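PDB 6NPS: AxyAgu115A from Amphibacillus xylanus NBRC 15112, which probably hydrolyses alpha-linked glucuronic acid side groups of glucuronoxylan, as a family GH115 alpha-glucuronidase. Local coordinates for residues A[172-178]-A[448-454]; A[846-852]-A[928-934]; A[714-720]-A[756-762]; A[93-98]-A[116-122]. The protein carries 3 engineered substitutions. All blocks are in the same frame, centred on the assembly; numbering follows the deposited sequence.

Contact 1. Residues A[172-178]-A[448-454]; sequences GFFINDE and IVNVGDI
Val449 O is gripped twice by 172-178: Phe174 N makes a hydrogen bond to Val449 O at 3.0 Å, and Phe173 CA adds a weaker CA-H...O contact to the same Val449 O at 3.2 Å. These interactions belong to the parallel pairing of strands 170-174 and 446-450, the first and eighth of an eight-stranded parallel sheet, so this is the seam that closes the family's TIM barrel. Val451 N to Phe174 O continues the pairing. Past the strands, Asn176 N donates to Gly452 O at 3.1 Å, an oxygen that belongs to the type II' turn from Val451 to Ile454. The Asn450 side chain lies beside the Phe174 ring, the two pointing the same way, with Asn450 ND2 3.7 Å from Phe174 CD2. Because Asn450 CG stands anti to the backbone N (chi1 -174°), the amide runs along the chain toward the turn, where Asn450 OD1 accepts Gly452 N at 2.9 Å in an Asx turn; ND2 is bonded to Tyr408 OH on the next strand. With alanine in place of Asn450, Gly452 N would probably lose its acceptor and Tyr408 OH a partner, the turn being less firmly fixed. A glycerol sits close to the Asn176 side chain, consistent with a pocket at this barrel mouth. Away from this polar side, Phe173 packs on helices 195-207 and 458-469, and Ile454 CD1 touches Ile175 CG1 at 3.7 Å.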
# COMPACT_ATOMS: atom_id res chain seq x y z
N GLY A 172 -35.88 29.50 3.82
CA GLY A 172 -35.55 28.97 5.13
C GLY A 172 -34.58 27.81 5.09
O GLY A 172 -33.80 27.64 4.14
N PHE A 173 -34.67 26.98 6.13
CA PHE A 173 -33.75 25.88 6.29
C PHE A 173 -34.43 24.67 6.95
O PHE A 173 -35.55 24.73 7.47
CB PHE A 173 -32.50 26.32 7.06
CG PHE A 173 -32.78 26.85 8.49
CD1 PHE A 173 -32.96 25.96 9.57
CD2 PHE A 173 -32.82 28.22 8.74
CE1 PHE A 173 -33.19 26.43 10.87
CE2 PHE A 173 -33.04 28.72 10.05
CZ PHE A 173 -33.23 27.82 11.12
N PHE A 174 -33.68 23.58 6.93
CA PHE A 174 -34.08 22.24 7.35
C PHE A 174 -33.06 21.80 8.39
O PHE A 174 -31.86 21.70 8.07
CB PHE A 174 -34.05 21.30 6.13
CG PHE A 174 -34.29 19.84 6.42
CD1 PHE A 174 -35.05 19.43 7.52
CD2 PHE A 174 -33.78 18.87 5.55
CE1 PHE A 174 -35.27 18.08 7.76
CE2 PHE A 174 -34.01 17.52 5.77
CZ PHE A 174 -34.77 17.12 6.88
N ILE A 175 -33.49 21.63 9.63
CA ILE A 175 -32.68 20.98 10.64
C ILE A 175 -32.70 19.47 10.37
O ILE A 175 -33.73 18.83 10.54
CB ILE A 175 -33.22 21.27 12.04
CG1 ILE A 175 -33.34 22.78 12.25
CG2 ILE A 175 -32.37 20.57 13.13
CD1 ILE A 175 -34.34 23.09 13.37
N ASN A 176 -31.56 18.90 9.96
CA ASN A 176 -31.53 17.50 9.55
C ASN A 176 -30.27 16.84 10.09
O ASN A 176 -29.44 17.47 10.75
CB ASN A 176 -31.61 17.36 8.03
CG ASN A 176 -31.81 15.90 7.55
OD1 ASN A 176 -31.26 15.49 6.53
ND2 ASN A 176 -32.61 15.13 8.30
N ASP A 177 -30.12 15.54 9.82
CA ASP A 177 -28.92 14.81 10.20
C ASP A 177 -28.57 15.11 11.66
O ASP A 177 -27.42 15.38 12.02
CB ASP A 177 -27.76 15.16 9.26
CG ASP A 177 -28.21 15.35 7.81
OD1 ASP A 177 -28.76 14.39 7.23
OD2 ASP A 177 -28.01 16.45 7.23
N GLU A 178 -29.60 15.11 12.51
CA GLU A 178 -29.49 15.80 13.79
C GLU A 178 -28.99 14.91 14.92
O GLU A 178 -28.87 15.38 16.06
CB GLU A 178 -30.83 16.47 14.15
CG GLU A 178 -31.99 15.52 14.52
CD GLU A 178 -32.91 15.25 13.33
OE1 GLU A 178 -32.48 15.50 12.17
OE2 GLU A 178 -34.03 14.78 13.54
N ILE A 448 -34.89 26.38 0.19
CA ILE A 448 -34.62 25.86 1.52
C ILE A 448 -33.27 25.14 1.50
O ILE A 448 -32.92 24.48 0.51
CB ILE A 448 -35.78 24.96 1.98
CG1 ILE A 448 -35.53 24.44 3.41
CG2 ILE A 448 -36.03 23.82 0.96
CD1 ILE A 448 -36.82 23.98 4.16
N VAL A 449 -32.48 25.27 2.57
CA VAL A 449 -31.17 24.61 2.62
C VAL A 449 -31.11 23.66 3.80
O VAL A 449 -31.56 23.98 4.90
CB VAL A 449 -30.01 25.64 2.63
CG1 VAL A 449 -30.19 26.72 3.76
CG2 VAL A 449 -28.64 24.93 2.80
N ASN A 450 -30.56 22.47 3.57
CA ASN A 450 -30.27 21.54 4.65
C ASN A 450 -29.03 22.02 5.42
O ASN A 450 -27.92 22.05 4.86
CB ASN A 450 -30.03 20.13 4.08
CG ASN A 450 -29.86 19.07 5.15
OD1 ASN A 450 -29.37 19.32 6.27
ND2 ASN A 450 -30.27 17.84 4.82
N VAL A 451 -29.21 22.36 6.70
CA VAL A 451 -28.11 22.90 7.50
C VAL A 451 -27.68 21.94 8.59
O VAL A 451 -27.01 22.36 9.53
CB VAL A 451 -28.44 24.27 8.13
CG1 VAL A 451 -28.56 25.38 7.09
CG2 VAL A 451 -29.70 24.13 9.02
N GLY A 452 -28.07 20.67 8.51
CA GLY A 452 -27.67 19.73 9.55
C GLY A 452 -28.07 20.18 10.94
O GLY A 452 -29.24 20.49 11.19
N ASP A 453 -27.10 20.26 11.86
CA ASP A 453 -27.34 20.69 13.23
C ASP A 453 -27.16 22.19 13.40
O ASP A 453 -27.03 22.64 14.53
CB ASP A 453 -26.35 20.00 14.17
CG ASP A 453 -26.39 18.50 14.02
OD1 ASP A 453 -25.64 17.97 13.17
OD2 ASP A 453 -27.18 17.84 14.73
N ILE A 454 -27.15 22.94 12.29
CA ILE A 454 -27.08 24.40 12.23
C ILE A 454 -25.71 24.94 12.63
O ILE A 454 -25.15 25.79 11.93
CB ILE A 454 -28.16 25.08 13.09
CG1 ILE A 454 -29.56 24.52 12.76
CG2 ILE A 454 -28.07 26.59 12.87
CD1 ILE A 454 -30.65 24.89 13.78

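Contact 2. Residues A[846-852]-A[928-934]; sequences PFVEYHF and NKLRIYA
This is an antiparallel strand pairing inside the GH115 C-terminal domain, where strands 847-854 and 926-934 run side by side with one mainly apolar face and one mixing charged and aromatic side chains. Six successive residue pairs define it, from Phe847 with Tyr933 to Phe852 with Asn928, and the short strand axes run at 158°. Tyr850 and Leu930 form a hydrogen-bonded pair, with Tyr850 N to Leu930 O at 2.8 Å. On the face of Val848, Tyr850, Leu930 and Ile932, Ile932 CD1 meets Tyr850 CE2 at 3.9 Å, and both side chains lie against Ile944 of strand 940-948. At the end of that face Asn928 CB sits over the Phe852 ring, a CH-pi contact, while Asn928 OD1 is held by Asn885 and Glu924.

The other face carries a salt-bridge network. Glu849, extended beyond CG, lies alongside Arg931 with carboxylate and guanidinium nearly coplanar (9°). Glu849 OE1 takes Arg931 NE at 2.8 Å on its anti side; a weak bond from NH2 and a long bridge from Lys929 NZ reach the same oxygen. His851 NE2 donates to Glu849 OE2 at 2.8 Å. Phe847 supports the arginine from one face: its CZ lies over the centre of the guanidinium, the planes only 14° apart, and Arg931 CD stands over the ring. Phe847 CB in turn rests on the face of Tyr933, whose OH bonds Gln883. The buried Glu849 carboxylate thus has cationic partners at OE1 and an N-H at OE2, which would tend to keep it ionised, while Phe847, covering one guanidinium face, probably limits how far that group can turn.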
# COMPACT_ATOMS: atom_id res chain seq x y z
N PRO A 846 -20.26 33.47 -26.89
CA PRO A 846 -19.00 34.17 -26.62
C PRO A 846 -17.84 33.18 -26.51
O PRO A 846 -18.03 31.98 -26.30
CB PRO A 846 -19.24 34.83 -25.26
CG PRO A 846 -20.10 33.79 -24.53
CD PRO A 846 -21.04 33.24 -25.65
N PHE A 847 -16.63 33.72 -26.60
CA PHE A 847 -15.44 32.88 -26.48
C PHE A 847 -14.34 33.59 -25.72
O PHE A 847 -14.35 34.81 -25.53
CB PHE A 847 -14.94 32.36 -27.86
CG PHE A 847 -14.39 33.41 -28.80
CD1 PHE A 847 -13.08 33.84 -28.68
CD2 PHE A 847 -15.15 33.87 -29.87
CE1 PHE A 847 -12.56 34.76 -29.56
CE2 PHE A 847 -14.63 34.79 -30.76
CZ PHE A 847 -13.32 35.23 -30.61
N VAL A 848 -13.40 32.78 -25.22
CA VAL A 848 -12.11 33.25 -24.73
C VAL A 848 -11.05 32.59 -25.60
O VAL A 848 -11.26 31.50 -26.14
CB VAL A 848 -11.85 32.93 -23.23
CG1 VAL A 848 -12.73 33.84 -22.35
CG2 VAL A 848 -12.10 31.46 -22.92
N GLU A 849 -9.93 33.27 -25.74
CA GLU A 849 -8.87 32.81 -26.63
C GLU A 849 -7.55 32.75 -25.88
O GLU A 849 -7.13 33.74 -25.28
CB GLU A 849 -8.78 33.73 -27.85
CG GLU A 849 -7.70 33.39 -28.89
CD GLU A 849 -7.75 34.36 -30.08
OE1 GLU A 849 -8.75 34.35 -30.83
OE2 GLU A 849 -6.80 35.16 -30.25
N TYR A 850 -6.89 31.59 -25.96
CA TYR A 850 -5.60 31.34 -25.34
C TYR A 850 -4.55 31.22 -26.42
O TYR A 850 -4.82 30.68 -27.50
CB TYR A 850 -5.65 30.06 -24.50
CG TYR A 850 -6.71 30.09 -23.44
CD1 TYR A 850 -6.40 30.50 -22.15
CD2 TYR A 850 -8.02 29.74 -23.72
CE1 TYR A 850 -7.35 30.54 -21.18
CE2 TYR A 850 -8.98 29.78 -22.74
CZ TYR A 850 -8.64 30.20 -21.49
OH TYR A 850 -9.59 30.27 -20.51
N HIS A 851 -3.35 31.75 -26.15
CA HIS A 851 -2.24 31.67 -27.09
C HIS A 851 -1.18 30.77 -26.49
O HIS A 851 -0.87 30.90 -25.30
CB HIS A 851 -1.65 33.06 -27.39
CG HIS A 851 -2.55 33.93 -28.21
ND1 HIS A 851 -2.30 35.27 -28.45
CD2 HIS A 851 -3.73 33.66 -28.83
CE1 HIS A 851 -3.27 35.77 -29.19
NE2 HIS A 851 -4.15 34.82 -29.44
N PHE A 852 -0.64 29.84 -27.28
CA PHE A 852 0.37 28.94 -26.72
C PHE A 852 1.31 28.47 -27.83
O PHE A 852 0.92 28.41 -29.01
CB PHE A 852 -0.26 27.74 -25.98
CG PHE A 852 -1.02 26.78 -26.86
CD1 PHE A 852 -0.42 25.61 -27.31
CD2 PHE A 852 -2.33 27.04 -27.24
CE1 PHE A 852 -1.12 24.72 -28.13
CE2 PHE A 852 -3.03 26.17 -28.05
CZ PHE A 852 -2.43 25.00 -28.50
N ASN A 928 0.22 28.91 -31.50
CA ASN A 928 -1.12 28.36 -31.73
C ASN A 928 -2.15 29.22 -31.00
O ASN A 928 -1.84 29.87 -29.99
CB ASN A 928 -1.25 26.89 -31.22
CG ASN A 928 -0.48 25.89 -32.07
OD1 ASN A 928 -1.02 25.28 -33.01
ND2 ASN A 928 0.80 25.73 -31.76
N LYS A 929 -3.38 29.19 -31.50
CA LYS A 929 -4.53 29.83 -30.86
C LYS A 929 -5.56 28.76 -30.50
O LYS A 929 -5.80 27.85 -31.30
CB LYS A 929 -5.20 30.83 -31.78
CG LYS A 929 -4.61 32.22 -31.80
CD LYS A 929 -4.86 32.91 -33.16
CE LYS A 929 -6.34 33.30 -33.42
NZ LYS A 929 -7.38 32.19 -33.42
N LEU A 930 -6.16 28.88 -29.32
CA LEU A 930 -7.23 28.00 -28.87
C LEU A 930 -8.41 28.86 -28.43
O LEU A 930 -8.26 29.68 -27.52
CB LEU A 930 -6.78 27.08 -27.72
CG LEU A 930 -7.92 26.42 -26.93
CD1 LEU A 930 -8.60 25.30 -27.74
CD2 LEU A 930 -7.48 25.89 -25.53
N ARG A 931 -9.56 28.69 -29.07
CA ARG A 931 -10.79 29.37 -28.66
C ARG A 931 -11.70 28.39 -27.97
O ARG A 931 -11.94 27.29 -28.49
CB ARG A 931 -11.51 29.99 -29.86
CG ARG A 931 -10.75 31.10 -30.50
CD ARG A 931 -11.49 31.72 -31.69
NE ARG A 931 -10.71 32.86 -32.16
CZ ARG A 931 -11.10 33.71 -33.10
NH1 ARG A 931 -12.27 33.55 -33.69
NH2 ARG A 931 -10.31 34.72 -33.44
N ILE A 932 -12.23 28.78 -26.81
CA ILE A 932 -13.26 28.02 -26.12
C ILE A 932 -14.56 28.82 -26.16
O ILE A 932 -14.61 29.97 -25.70
CB ILE A 932 -12.85 27.69 -24.69
CG1 ILE A 932 -11.47 27.02 -24.72
CG2 ILE A 932 -13.92 26.85 -24.00
CD1 ILE A 932 -11.03 26.57 -23.38
N TYR A 933 -15.60 28.22 -26.74
CA TYR A 933 -16.91 28.85 -26.85
C TYR A 933 -17.85 28.25 -25.82
O TYR A 933 -17.88 27.02 -25.62
CB TYR A 933 -17.53 28.64 -28.24
CG TYR A 933 -16.84 29.26 -29.41
CD1 TYR A 933 -15.72 28.69 -29.99
CD2 TYR A 933 -17.35 30.42 -30.00
CE1 TYR A 933 -15.10 29.27 -31.10
CE2 TYR A 933 -16.74 31.01 -31.10
CZ TYR A 933 -15.62 30.42 -31.65
OH TYR A 933 -15.02 30.99 -32.75
N ALA A 934 -18.66 29.10 -25.20
CA ALA A 934 -19.74 28.58 -24.37
C ALA A 934 -20.87 28.07 -25.24
O ALA A 934 -21.21 28.70 -26.25
CB ALA A 934 -20.28 29.65 -23.42

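Contact 3. Residues A[714-720]-A[756-762]; sequences YHISTDQ and EGRITVK
His715 and Lys762, and likewise Ser717 and Thr760, are hydrogen-bonded antiparallel pairs joining the neighbouring strands 712-718 and 754-763; Thr760 N to Ser717 O, at 2.7 Å, is one example.

Apolar contacts lie on one face. Ile716 and Ile759 run side by side, Ile716 CG2 to Ile759 CG2 at 3.8 Å, and Ile716 CG1 meets Val761 CG2 at 4.2 Å. These side chains pack on strands 700-706, 723-725 and 739-746 of a second sheet, so this face is the interior of a beta sandwich.

Polar groups extend the pairing past Thr718. Asp719 N donates to Arg758 O. Asp719 CG stands between its own N and carbonyl carbon (chi1 72°), which sets Asp719 OD1 against Arg758 N at 2.8 Å, the donor above the carboxylate plane. Gln720 NE2 donates to Glu756 O at 3.1 Å with that oxygen in the amide plane, although Gln720 also touches a crystal neighbour.

Water bridges complete the set. One water links Ser717 OG to Thr760 O; another donates to Asp719 OD2 and, weakly, to Glu756 O.

The chemistry implies an apolar inner face centred on Ile716, Ile759 and Val761 and an outer face with a bound water at Ser717; where the first strand ends, Asp719 OD1 replaces a backbone carbonyl opposite Arg758 N, and the Gln720 amide adds a further bond.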
# COMPACT_ATOMS: atom_id res chain seq x y z
N TYR A 714 28.52 14.77 2.81
CA TYR A 714 28.29 14.96 1.39
C TYR A 714 29.21 16.06 0.86
O TYR A 714 29.67 16.92 1.62
CB TYR A 714 26.79 15.30 1.11
CG TYR A 714 26.24 16.46 1.91
CD1 TYR A 714 26.35 17.77 1.44
CD2 TYR A 714 25.61 16.26 3.14
CE1 TYR A 714 25.84 18.84 2.16
CE2 TYR A 714 25.10 17.32 3.87
CZ TYR A 714 25.23 18.61 3.38
OH TYR A 714 24.74 19.67 4.09
N HIS A 715 29.48 16.03 -0.45
CA HIS A 715 30.28 17.07 -1.12
C HIS A 715 29.60 17.43 -2.44
O HIS A 715 29.29 16.56 -3.26
CB HIS A 715 31.73 16.60 -1.36
CG HIS A 715 32.31 15.85 -0.19
ND1 HIS A 715 32.75 16.48 0.96
CD2 HIS A 715 32.49 14.52 0.02
CE1 HIS A 715 33.19 15.57 1.82
NE2 HIS A 715 33.04 14.38 1.27
N ILE A 716 29.34 18.72 -2.64
CA ILE A 716 28.59 19.21 -3.79
C ILE A 716 29.48 20.09 -4.66
O ILE A 716 30.15 21.00 -4.16
CB ILE A 716 27.35 19.99 -3.30
CG1 ILE A 716 26.45 19.05 -2.51
CG2 ILE A 716 26.60 20.60 -4.47
CD1 ILE A 716 25.62 19.75 -1.44
N SER A 717 29.49 19.83 -5.96
CA SER A 717 30.19 20.72 -6.87
C SER A 717 29.41 20.83 -8.17
O SER A 717 28.54 19.99 -8.47
CB SER A 717 31.62 20.24 -7.16
OG SER A 717 31.57 18.99 -7.81
N THR A 718 29.69 21.89 -8.93
CA THR A 718 29.06 22.07 -10.22
C THR A 718 30.12 22.18 -11.31
O THR A 718 31.30 22.43 -11.05
CB THR A 718 28.13 23.30 -10.28
OG1 THR A 718 28.92 24.48 -10.44
CG2 THR A 718 27.28 23.43 -9.03
N ASP A 719 29.69 21.97 -12.54
CA ASP A 719 30.63 21.92 -13.66
C ASP A 719 30.53 23.15 -14.56
O ASP A 719 30.99 23.09 -15.69
CB ASP A 719 30.40 20.65 -14.47
CG ASP A 719 29.10 20.70 -15.28
OD1 ASP A 719 28.24 21.60 -15.06
OD2 ASP A 719 28.96 19.82 -16.17
N GLN A 720 29.88 24.23 -14.09
CA GLN A 720 29.72 25.48 -14.84
C GLN A 720 29.82 26.65 -13.87
O GLN A 720 29.27 26.60 -12.77
CB GLN A 720 28.34 25.55 -15.54
CG GLN A 720 27.97 24.35 -16.43
CD GLN A 720 28.57 24.46 -17.81
OE1 GLN A 720 29.62 25.07 -17.98
NE2 GLN A 720 27.94 23.85 -18.81
N GLU A 756 22.96 23.91 -20.35
CA GLU A 756 22.74 22.81 -19.43
C GLU A 756 23.96 22.62 -18.55
O GLU A 756 25.09 22.56 -19.05
CB GLU A 756 22.43 21.53 -20.20
CG GLU A 756 22.16 20.33 -19.30
CD GLU A 756 21.92 19.08 -20.11
OE1 GLU A 756 20.83 18.97 -20.70
OE2 GLU A 756 22.84 18.22 -20.18
N GLY A 757 23.76 22.56 -17.23
CA GLY A 757 24.84 22.34 -16.30
C GLY A 757 24.59 21.07 -15.49
O GLY A 757 23.50 20.46 -15.54
N ARG A 758 25.60 20.67 -14.73
CA ARG A 758 25.44 19.48 -13.90
C ARG A 758 25.98 19.73 -12.51
O ARG A 758 27.06 20.32 -12.33
CB ARG A 758 26.15 18.26 -14.52
CG ARG A 758 25.52 17.79 -15.82
CD ARG A 758 26.43 16.84 -16.58
NE ARG A 758 25.83 15.51 -16.68
CZ ARG A 758 24.92 15.16 -17.59
NH1 ARG A 758 24.51 16.04 -18.51
NH2 ARG A 758 24.43 13.93 -17.58
N ILE A 759 25.22 19.29 -11.52
CA ILE A 759 25.61 19.30 -10.12
C ILE A 759 26.01 17.88 -9.73
O ILE A 759 25.28 16.92 -10.02
CB ILE A 759 24.46 19.81 -9.23
CG1 ILE A 759 23.97 21.20 -9.67
CG2 ILE A 759 24.84 19.74 -7.72
CD1 ILE A 759 22.58 21.52 -9.12
N THR A 760 27.14 17.73 -9.05
CA THR A 760 27.57 16.43 -8.58
C THR A 760 27.47 16.39 -7.05
O THR A 760 28.01 17.26 -6.37
CB THR A 760 28.99 16.14 -9.04
OG1 THR A 760 28.96 15.85 -10.44
CG2 THR A 760 29.55 14.92 -8.27
N VAL A 761 26.76 15.39 -6.52
CA VAL A 761 26.60 15.21 -5.08
C VAL A 761 27.27 13.90 -4.70
O VAL A 761 26.76 12.82 -5.05
CB VAL A 761 25.14 15.18 -4.65
CG1 VAL A 761 25.07 15.06 -3.12
CG2 VAL A 761 24.41 16.43 -5.14
N LYS A 762 28.36 13.98 -3.95
CA LYS A 762 29.07 12.78 -3.52
C LYS A 762 28.67 12.46 -2.09
O LYS A 762 28.62 13.34 -1.22
CB LYS A 762 30.58 12.95 -3.66
CG LYS A 762 30.97 12.74 -5.11
CD LYS A 762 32.46 12.50 -5.33
CE LYS A 762 33.31 13.37 -4.43
NZ LYS A 762 33.79 14.62 -5.11
O HOH W 1 30.95 16.70 -5.85
O HOH W 2 27.02 19.81 -18.53

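Contact 4. Residues A[93-98]-A[116-122]; sequences KREVFL and AGSDKRG
Ser118 OG works in both directions, donating to Lys93 O at 2.7 Å and accepting from Val96 N at 3.2 Å. The hydroxyl lies between its own backbone N and carbonyl carbon (chi1 66°), facing the loop at 93-96, and Ser118 N adds a bond to Val96 O at 2.9 Å. Beside it, the Asp119 carboxylate spans two backbones: Asp119 OD2 accepts Glu95 N at 2.9 Å from the syn side, while Asp119 OD1 accepts Gly122 N at 2.8 Å nearly along its C-O axis. The second bond makes Asp119 the N-cap of helix 120-133. Replacing Asp119 by alanine removes both acceptors, and is likely to leave Glu95 N and the helix's first turn without their mates and the loop at 93-96 less firmly set against the helix. Gly122 passes so close to Val96 O, Gly122 CA to Val96 O being 3.6 Å, that a CB would clash with that oxygen. Leu98 and Ala116 make a hydrogen-bonded pair of the hairpin formed by strands 97-106 and 109-117. Glu95 OE2 meets the edge of the Arg121 guanidinium through NE in a salt bridge, the planes 75° apart; the modelled separation is too short to be taken literally.

In the outer shell, Arg171 binds Glu95 OE1, Asn211 binds Glu95 OE2, and Glu295 holds Arg121 NH1. Charge therefore alternates from Arg171 through Glu95 and Arg121 to Glu295, so the buried glutamate is probably well compensated.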
# COMPACT_ATOMS: atom_id res chain seq x y z
N LYS A 93 -48.80 44.72 0.32
CA LYS A 93 -47.54 44.10 -0.07
C LYS A 93 -47.15 43.00 0.91
O LYS A 93 -47.58 42.98 2.05
CB LYS A 93 -46.43 45.14 -0.16
CG LYS A 93 -46.61 46.05 -1.35
CD LYS A 93 -45.46 46.97 -1.52
CE LYS A 93 -45.66 47.82 -2.77
NZ LYS A 93 -44.55 48.81 -2.89
N ARG A 94 -46.28 42.09 0.44
CA ARG A 94 -45.91 40.90 1.18
C ARG A 94 -44.62 41.17 1.95
O ARG A 94 -43.60 41.48 1.33
CB ARG A 94 -45.73 39.73 0.21
CG ARG A 94 -45.37 38.39 0.87
CD ARG A 94 -45.29 37.23 -0.15
NE ARG A 94 -45.20 37.67 -1.54
CZ ARG A 94 -44.07 37.93 -2.21
NH1 ARG A 94 -42.87 37.80 -1.63
NH2 ARG A 94 -44.13 38.33 -3.47
N GLU A 95 -44.66 41.03 3.28
CA GLU A 95 -43.47 41.09 4.13
C GLU A 95 -42.67 42.37 3.92
O GLU A 95 -41.45 42.36 3.81
CB GLU A 95 -42.61 39.84 3.90
CG GLU A 95 -43.41 38.56 4.15
CD GLU A 95 -42.61 37.25 4.02
OE1 GLU A 95 -41.54 37.22 3.39
OE2 GLU A 95 -43.10 36.22 4.54
N VAL A 96 -43.37 43.51 3.88
CA VAL A 96 -42.71 44.81 3.73
C VAL A 96 -42.93 45.63 5.00
O VAL A 96 -43.94 45.48 5.69
CB VAL A 96 -43.32 45.52 2.48
CG1 VAL A 96 -43.23 47.02 2.59
CG2 VAL A 96 -42.63 45.03 1.20
N PHE A 97 -42.03 46.59 5.28
CA PHE A 97 -42.32 47.49 6.39
C PHE A 97 -41.91 48.92 6.04
O PHE A 97 -41.13 49.16 5.12
CB PHE A 97 -41.63 47.04 7.70
CG PHE A 97 -40.15 46.98 7.59
CD1 PHE A 97 -39.38 48.10 7.86
CD2 PHE A 97 -39.52 45.81 7.20
CE1 PHE A 97 -37.98 48.04 7.75
CE2 PHE A 97 -38.14 45.74 7.10
CZ PHE A 97 -37.37 46.87 7.37
N LEU A 98 -42.50 49.84 6.78
CA LEU A 98 -42.14 51.25 6.79
C LEU A 98 -41.44 51.54 8.11
O LEU A 98 -41.89 51.09 9.17
CB LEU A 98 -43.40 52.12 6.65
CG LEU A 98 -43.30 53.61 6.96
CD1 LEU A 98 -42.56 54.36 5.83
CD2 LEU A 98 -44.69 54.18 7.18
N ALA A 116 -44.16 50.14 10.83
CA ALA A 116 -45.43 49.62 10.34
C ALA A 116 -45.18 48.46 9.37
O ALA A 116 -44.62 48.67 8.29
CB ALA A 116 -46.23 50.73 9.66
N GLY A 117 -45.65 47.26 9.72
CA GLY A 117 -45.60 46.13 8.82
C GLY A 117 -46.84 45.97 7.94
O GLY A 117 -47.96 46.25 8.36
N SER A 118 -46.62 45.50 6.72
CA SER A 118 -47.76 45.23 5.84
C SER A 118 -48.56 44.03 6.31
O SER A 118 -49.74 43.89 5.96
CB SER A 118 -47.29 44.97 4.41
OG SER A 118 -46.52 43.75 4.37
N ASP A 119 -47.93 43.16 7.08
CA ASP A 119 -48.52 41.91 7.57
C ASP A 119 -47.66 41.52 8.77
O ASP A 119 -46.72 42.24 9.14
CB ASP A 119 -48.56 40.85 6.46
CG ASP A 119 -47.15 40.62 5.77
OD1 ASP A 119 -46.10 40.84 6.42
OD2 ASP A 119 -47.08 40.22 4.57
N LYS A 120 -47.94 40.37 9.38
CA LYS A 120 -47.23 39.99 10.60
C LYS A 120 -45.71 39.94 10.38
O LYS A 120 -44.94 40.54 11.15
CB LYS A 120 -47.74 38.65 11.11
CG LYS A 120 -46.81 38.05 12.14
CD LYS A 120 -47.53 37.06 13.04
CE LYS A 120 -48.27 36.03 12.25
NZ LYS A 120 -49.06 35.12 13.13
N ARG A 121 -45.26 39.21 9.35
CA ARG A 121 -43.82 39.05 9.19
C ARG A 121 -43.14 40.36 8.77
O ARG A 121 -41.99 40.60 9.17
CB ARG A 121 -43.53 37.92 8.18
CG ARG A 121 -43.61 36.48 8.77
CD ARG A 121 -43.19 35.41 7.71
NE ARG A 121 -44.12 35.39 6.57
CZ ARG A 121 -45.29 34.77 6.61
NH1 ARG A 121 -45.66 34.12 7.72
NH2 ARG A 121 -46.10 34.79 5.55
N GLY A 122 -43.82 41.21 7.99
CA GLY A 122 -43.31 42.54 7.71
C GLY A 122 -43.06 43.35 8.97
O GLY A 122 -42.05 44.05 9.08

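In the fold
Along the chain the contacts close one after another: contact 4, then 1, then 3, then 2. Each draws on a different set of strands: contact 4 on a mixed four-stranded sheet near the N-terminus, contact 1 on the parallel barrel, contact 3 on one sheet of a beta sandwich, and contact 2 on strands of the C-terminal domain. Centres of contacts 4 and 1 are about 27 Å apart, and Arg171, on barrel strand 170-174, ties the two regions through Glu95. Contact 2 lies about 42 Å from contact 1 and about 43 Å from contact 3, centre to centre. Contacts 3 and 4, whose centres are about 78 Å apart, lie on opposite sides of the chain's centre, marking an elongated multidomain enzyme.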